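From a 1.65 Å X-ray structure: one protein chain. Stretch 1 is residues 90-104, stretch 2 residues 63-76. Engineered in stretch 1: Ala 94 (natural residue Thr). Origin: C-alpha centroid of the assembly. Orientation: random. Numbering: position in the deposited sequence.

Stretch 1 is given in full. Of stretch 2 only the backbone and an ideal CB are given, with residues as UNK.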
# COMPACT_ATOMS: atom_id res chain seq x y z
N LYS A 90 -8.45 8.66 -10.39
CA LYS A 90 -8.63 9.02 -11.80
C LYS A 90 -7.49 9.90 -12.29
O LYS A 90 -7.16 10.90 -11.64
CB LYS A 90 -9.94 9.74 -11.90
CG LYS A 90 -10.37 10.09 -13.29
CD LYS A 90 -11.77 10.70 -13.23
CE LYS A 90 -12.32 10.92 -14.62
NZ LYS A 90 -11.51 11.93 -15.36
N VAL A 91 -6.85 9.51 -13.38
CA VAL A 91 -5.78 10.30 -13.91
C VAL A 91 -5.89 10.38 -15.43
O VAL A 91 -6.58 9.56 -16.06
CB VAL A 91 -4.37 9.80 -13.54
CG1 VAL A 91 -4.22 9.58 -12.03
CG2 VAL A 91 -3.99 8.55 -14.31
N LEU A 92 -5.17 11.33 -16.01
CA LEU A 92 -4.93 11.29 -17.45
C LEU A 92 -3.55 10.71 -17.77
O LEU A 92 -3.37 9.98 -18.73
CB LEU A 92 -5.04 12.69 -18.03
CG LEU A 92 -6.33 13.45 -17.74
CD1 LEU A 92 -6.25 14.81 -18.43
CD2 LEU A 92 -7.55 12.69 -18.22
N GLY A 93 -2.58 11.07 -16.95
CA GLY A 93 -1.22 10.58 -17.08
C GLY A 93 -0.57 10.96 -15.78
O GLY A 93 -0.50 12.12 -15.46
N ALA A 94 -0.16 9.98 -14.99
CA ALA A 94 0.46 10.22 -13.69
C ALA A 94 1.07 8.93 -13.19
O ALA A 94 0.73 7.86 -13.70
CB ALA A 94 -0.58 10.68 -12.69
N SER A 95 1.98 9.01 -12.23
CA SER A 95 2.43 7.79 -11.56
C SER A 95 2.14 7.95 -10.10
O SER A 95 2.37 8.99 -9.50
CB SER A 95 3.89 7.42 -11.85
OG SER A 95 4.84 8.32 -11.28
N PHE A 96 1.60 6.89 -9.52
CA PHE A 96 1.08 6.98 -8.17
C PHE A 96 0.91 5.61 -7.56
O PHE A 96 0.73 4.60 -8.28
CB PHE A 96 -0.26 7.70 -8.16
CG PHE A 96 -1.28 7.07 -9.08
CD1 PHE A 96 -1.27 7.34 -10.44
CD2 PHE A 96 -2.21 6.19 -8.58
CE1 PHE A 96 -2.18 6.72 -11.29
CE2 PHE A 96 -3.11 5.54 -9.44
CZ PHE A 96 -3.10 5.83 -10.80
N ASN A 97 0.99 5.59 -6.23
CA ASN A 97 0.76 4.40 -5.42
C ASN A 97 -0.63 4.39 -4.81
O ASN A 97 -1.10 5.39 -4.31
CB ASN A 97 1.76 4.38 -4.25
CG ASN A 97 1.95 3.01 -3.66
OD1 ASN A 97 2.64 2.15 -4.26
ND2 ASN A 97 1.44 2.81 -2.45
N VAL A 98 -1.27 3.22 -4.85
CA VAL A 98 -2.55 3.02 -4.19
C VAL A 98 -2.37 1.83 -3.27
O VAL A 98 -2.07 0.72 -3.70
CB VAL A 98 -3.65 2.68 -5.20
CG1 VAL A 98 -4.95 2.51 -4.49
CG2 VAL A 98 -3.77 3.76 -6.28
N LYS A 99 -2.50 2.11 -1.99
CA LYS A 99 -2.38 1.07 -0.96
C LYS A 99 -3.74 0.91 -0.35
O LYS A 99 -4.21 1.78 0.41
CB LYS A 99 -1.34 1.44 0.08
CG LYS A 99 -1.12 0.30 1.06
CD LYS A 99 -0.08 0.65 2.06
CE LYS A 99 0.10 -0.52 3.01
NZ LYS A 99 1.30 -0.22 3.83
N ALA A 100 -4.40 -0.21 -0.65
CA ALA A 100 -5.82 -0.41 -0.31
C ALA A 100 -6.10 -1.87 -0.01
O ALA A 100 -6.94 -2.49 -0.62
CB ALA A 100 -6.73 0.11 -1.43
N TYR A 101 -5.35 -2.42 0.91
CA TYR A 101 -5.55 -3.80 1.34
C TYR A 101 -6.86 -3.85 2.13
O TYR A 101 -7.08 -3.08 3.10
CB TYR A 101 -4.40 -4.29 2.22
CG TYR A 101 -3.12 -4.54 1.48
CD1 TYR A 101 -2.91 -5.73 0.79
CD2 TYR A 101 -2.13 -3.58 1.46
CE1 TYR A 101 -1.73 -5.97 0.11
CE2 TYR A 101 -0.95 -3.83 0.80
CZ TYR A 101 -0.76 -4.99 0.12
OH TYR A 101 0.43 -5.21 -0.52
N GLN A 102 -7.71 -4.79 1.75
CA GLN A 102 -9.01 -4.91 2.41
C GLN A 102 -8.91 -5.26 3.89
O GLN A 102 -9.78 -4.84 4.69
CB GLN A 102 -9.94 -5.85 1.62
CG GLN A 102 -9.57 -7.32 1.64
CD GLN A 102 -10.42 -8.20 0.70
OE1 GLN A 102 -11.35 -7.76 -0.01
NE2 GLN A 102 -10.09 -9.46 0.70
N GLU A 103 -7.83 -5.95 4.28
CA GLU A 103 -7.56 -6.26 5.70
C GLU A 103 -6.96 -5.14 6.58
O GLU A 103 -6.78 -5.34 7.80
CB GLU A 103 -6.66 -7.50 5.81
CG GLU A 103 -5.24 -7.36 5.29
CD GLU A 103 -5.04 -7.82 3.87
OE1 GLU A 103 -6.09 -7.75 3.10
OE2 GLU A 103 -3.85 -8.26 3.54
N ASP A 104 -6.63 -3.99 6.00
CA ASP A 104 -5.91 -2.94 6.73
C ASP A 104 -6.89 -1.87 7.20
O ASP A 104 -7.94 -1.66 6.60
CB ASP A 104 -4.87 -2.25 5.85
CG ASP A 104 -3.63 -3.11 5.57
OD1 ASP A 104 -3.60 -4.30 5.97
OD2 ASP A 104 -2.67 -2.55 4.94
N UNK A 63 -9.70 -2.64 -11.63
CA UNK A 63 -10.16 -2.82 -10.25
C UNK A 63 -9.04 -3.45 -9.48
O UNK A 63 -8.36 -4.35 -9.99
CB UNK A 63 -11.43 -3.67 -10.17
N UNK A 64 -8.80 -2.97 -8.27
CA UNK A 64 -7.71 -3.47 -7.51
C UNK A 64 -8.04 -3.50 -6.03
O UNK A 64 -8.73 -2.63 -5.52
CB UNK A 64 -6.46 -2.63 -7.77
N UNK A 65 -7.55 -4.53 -5.35
CA UNK A 65 -7.54 -4.62 -3.92
C UNK A 65 -6.17 -5.09 -3.49
O UNK A 65 -5.65 -6.11 -4.00
CB UNK A 65 -8.64 -5.55 -3.41
N UNK A 66 -5.54 -4.32 -2.61
CA UNK A 66 -4.14 -4.53 -2.22
C UNK A 66 -3.36 -3.27 -2.49
O UNK A 66 -3.91 -2.17 -2.39
CB UNK A 66 -3.52 -5.71 -2.97
N UNK A 67 -2.10 -3.41 -2.90
CA UNK A 67 -1.24 -2.26 -3.17
C UNK A 67 -0.57 -2.38 -4.50
O UNK A 67 -0.03 -3.44 -4.84
CB UNK A 67 -0.18 -2.10 -2.07
N UNK A 68 -0.65 -1.30 -5.30
CA UNK A 68 -0.01 -1.28 -6.60
C UNK A 68 0.48 0.11 -6.90
O UNK A 68 -0.12 1.09 -6.49
CB UNK A 68 -0.96 -1.76 -7.69
N UNK A 69 1.58 0.15 -7.65
CA UNK A 69 2.12 1.41 -8.18
C UNK A 69 1.83 1.41 -9.67
O UNK A 69 2.25 0.50 -10.41
CB UNK A 69 3.62 1.56 -7.90
N UNK A 70 1.15 2.46 -10.11
CA UNK A 70 0.77 2.68 -11.48
C UNK A 70 1.60 3.79 -12.14
O UNK A 70 1.73 4.87 -11.58
CB UNK A 70 -0.72 3.02 -11.55
N UNK A 71 2.17 3.50 -13.30
CA UNK A 71 2.77 4.55 -14.11
C UNK A 71 1.93 4.62 -15.36
O UNK A 71 2.13 3.86 -16.31
CB UNK A 71 4.24 4.28 -14.42
N UNK A 72 0.95 5.52 -15.33
CA UNK A 72 -0.06 5.60 -16.37
C UNK A 72 0.36 6.40 -17.59
O UNK A 72 0.69 7.56 -17.49
CB UNK A 72 -1.34 6.21 -15.79
N UNK A 73 0.32 5.72 -18.74
CA UNK A 73 0.53 6.33 -20.04
C UNK A 73 -0.48 7.44 -20.32
O UNK A 73 -1.68 7.23 -20.19
CB UNK A 73 0.45 5.26 -21.14
N UNK A 74 0.01 8.62 -20.69
CA UNK A 74 -0.85 9.77 -20.83
C UNK A 74 -1.77 9.53 -22.01
O UNK A 74 -1.32 9.23 -23.11
CB UNK A 74 -0.04 11.06 -21.01
N UNK A 75 -3.06 9.61 -21.72
CA UNK A 75 -4.08 9.73 -22.73
C UNK A 75 -5.10 10.71 -22.17
O UNK A 75 -5.95 10.34 -21.36
CB UNK A 75 -4.70 8.38 -23.08
N UNK A 76 -5.00 11.97 -22.58
CA UNK A 76 -5.96 12.99 -22.15
C UNK A 76 -7.38 12.64 -22.60
O UNK A 76 -8.35 12.95 -21.91
CB UNK A 76 -5.56 14.36 -22.70

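Strand 67-72 runs antiparallel to strand 94-100; because it is extended, its CB atoms alternate between the face of Ser 95, Asn 97 and Lys 99 and that of Phe 96, Val 98 and Ala 100.

Position 63 has no neighbour in stretch 1, leaving the choice open: Glu 63. Position 64 points toward stretch 1 from a distance, so a long apolar chain could reach Val 98. Met 64 does, its CE 3.7 Å from Val 98 CG1.

At 65 the CB points sideways, but the backbone N of Gln 102 invites an acceptor on a longer chain, Glu or Gln. Glu 65 accepts, Gln 102 N to Glu 65 OE2 at 2.9 Å; a water donates to both Glu 65 OE2 and Glu 103 OE1.

Position 66 is the most restrictive: phi/psi of 124/-145 would jam a CB against the preceding carbonyl. Gly 66 fits, its CA 3.7 Å from the Tyr 101 ring centroid, over the face, while its N and O pair with Ala 100.

The CB of 67 sits tight against Tyr 101, beside Asn 97 and Lys 99. A slim acid or amide would suit the amide donor and the amine. Extended Glu 67 takes a hydrogen bond from Asn 97 ND2 to Glu 67 OE2 (2.8 Å); a water bridges its OE1 to Lys 99 NZ.

Position 68 finds nothing of stretch 1 nearer its CB than Val 98 O at 4.8 Å, so this strand hardly limits size. Ala 68 contributes mainly two backbone bonds to Val 98.

At 69, across from Asn 97, a broad chain could reach Ser 95. Phe 69 does, with CZ 3.7 Å from Ser 95 CB.

The CB of 70 meets the Phe 96 ring, favouring apolar or aromatic groups. Phe 70 lays its CB over that ring's face; the two rings are nearly parallel but slid apart.

Position 71 flanks Ser 95, where many polar residues would serve: Asn 71.

At 72, Val 91 and Phe 96 offer an apolar niche for Val, Ile or Leu. Val 72 sets CG1 3.8 Å from Val 91 CG2 and CG2 3.8 Å from Phe 96 CE1.

Position 73 points away, so stretch 1 sets no preference: Met 73. At 74, beside Gly 93, a long polar chain could pass along Leu 92; Arg 74 does. Position 75 also points away, leaving the side chain free; Asp 75 bonds through its backbone N to Leu 92 O (3.0 Å). Position 76 points away too, its CB near Leu 92 CD1, so many chains suit, especially with an aliphatic start. Glu 76 sets CG 4.1 Å from Leu 92 CD1 and salt-bridges Arg 74.

Stretch 2, residues 63-76: EMEGEAFFNVMRDE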
# COMPACT_ATOMS: atom_id res chain seq x y z
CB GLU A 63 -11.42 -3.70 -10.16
CG GLU A 63 -12.68 -3.05 -10.69
CD GLU A 63 -13.90 -3.97 -10.61
OE1 GLU A 63 -13.72 -5.18 -10.41
OE2 GLU A 63 -15.02 -3.47 -10.78
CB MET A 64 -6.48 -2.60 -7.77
CG MET A 64 -5.21 -3.16 -7.19
SD MET A 64 -4.78 -2.63 -5.52
CE MET A 64 -4.52 -0.88 -5.85
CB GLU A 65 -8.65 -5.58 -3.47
CG GLU A 65 -8.77 -5.74 -1.97
CD GLU A 65 -7.82 -6.78 -1.44
OE1 GLU A 65 -7.82 -7.95 -1.93
OE2 GLU A 65 -7.07 -6.44 -0.52
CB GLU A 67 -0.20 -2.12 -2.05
CG GLU A 67 0.77 -0.96 -2.35
CD GLU A 67 1.70 -0.66 -1.20
OE1 GLU A 67 2.13 -1.62 -0.47
OE2 GLU A 67 1.99 0.54 -0.99
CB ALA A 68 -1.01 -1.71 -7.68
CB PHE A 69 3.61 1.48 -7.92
CG PHE A 69 4.22 2.76 -8.40
CD1 PHE A 69 3.95 3.94 -7.74
CD2 PHE A 69 4.98 2.77 -9.53
CE1 PHE A 69 4.48 5.14 -8.19
CE2 PHE A 69 5.51 3.97 -9.99
CZ PHE A 69 5.25 5.13 -9.33
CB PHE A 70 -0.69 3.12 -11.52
CG PHE A 70 -1.63 2.09 -11.02
CD1 PHE A 70 -1.86 1.97 -9.67
CD2 PHE A 70 -2.29 1.25 -11.90
CE1 PHE A 70 -2.71 1.00 -9.20
CE2 PHE A 70 -3.14 0.27 -11.46
CZ PHE A 70 -3.34 0.14 -10.09
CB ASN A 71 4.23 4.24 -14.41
CG ASN A 71 4.93 5.37 -15.13
OD1 ASN A 71 4.30 6.25 -15.66
ND2 ASN A 71 6.24 5.31 -15.18
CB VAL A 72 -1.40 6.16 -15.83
CG1 VAL A 72 -2.41 6.31 -16.97
CG2 VAL A 72 -1.94 5.23 -14.75
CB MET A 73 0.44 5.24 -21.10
CG MET A 73 1.74 4.48 -21.31
SD MET A 73 2.98 5.42 -22.27
CE MET A 73 1.95 6.27 -23.43
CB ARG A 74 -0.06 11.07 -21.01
CG ARG A 74 -0.97 12.29 -20.99
CD ARG A 74 -0.20 13.60 -21.01
NE ARG A 74 -1.11 14.70 -20.70
CZ ARG A 74 -1.47 15.08 -19.47
NH1 ARG A 74 -0.98 14.48 -18.39
NH2 ARG A 74 -2.33 16.09 -19.32
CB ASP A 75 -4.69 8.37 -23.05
CG ASP A 75 -5.56 8.40 -24.29
OD1 ASP A 75 -6.13 9.46 -24.59
OD2 ASP A 75 -5.68 7.35 -24.95
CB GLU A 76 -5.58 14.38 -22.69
CG GLU A 76 -4.32 14.98 -22.08
CD GLU A 76 -4.01 16.38 -22.63
OE1 GLU A 76 -4.32 16.65 -23.80
OE2 GLU A 76 -3.43 17.20 -21.88
O HOH W 1 -5.37 -8.11 0.51
O HOH W 2 3.03 -1.59 1.80
O HOH W 3 -0.63 14.68 -15.06
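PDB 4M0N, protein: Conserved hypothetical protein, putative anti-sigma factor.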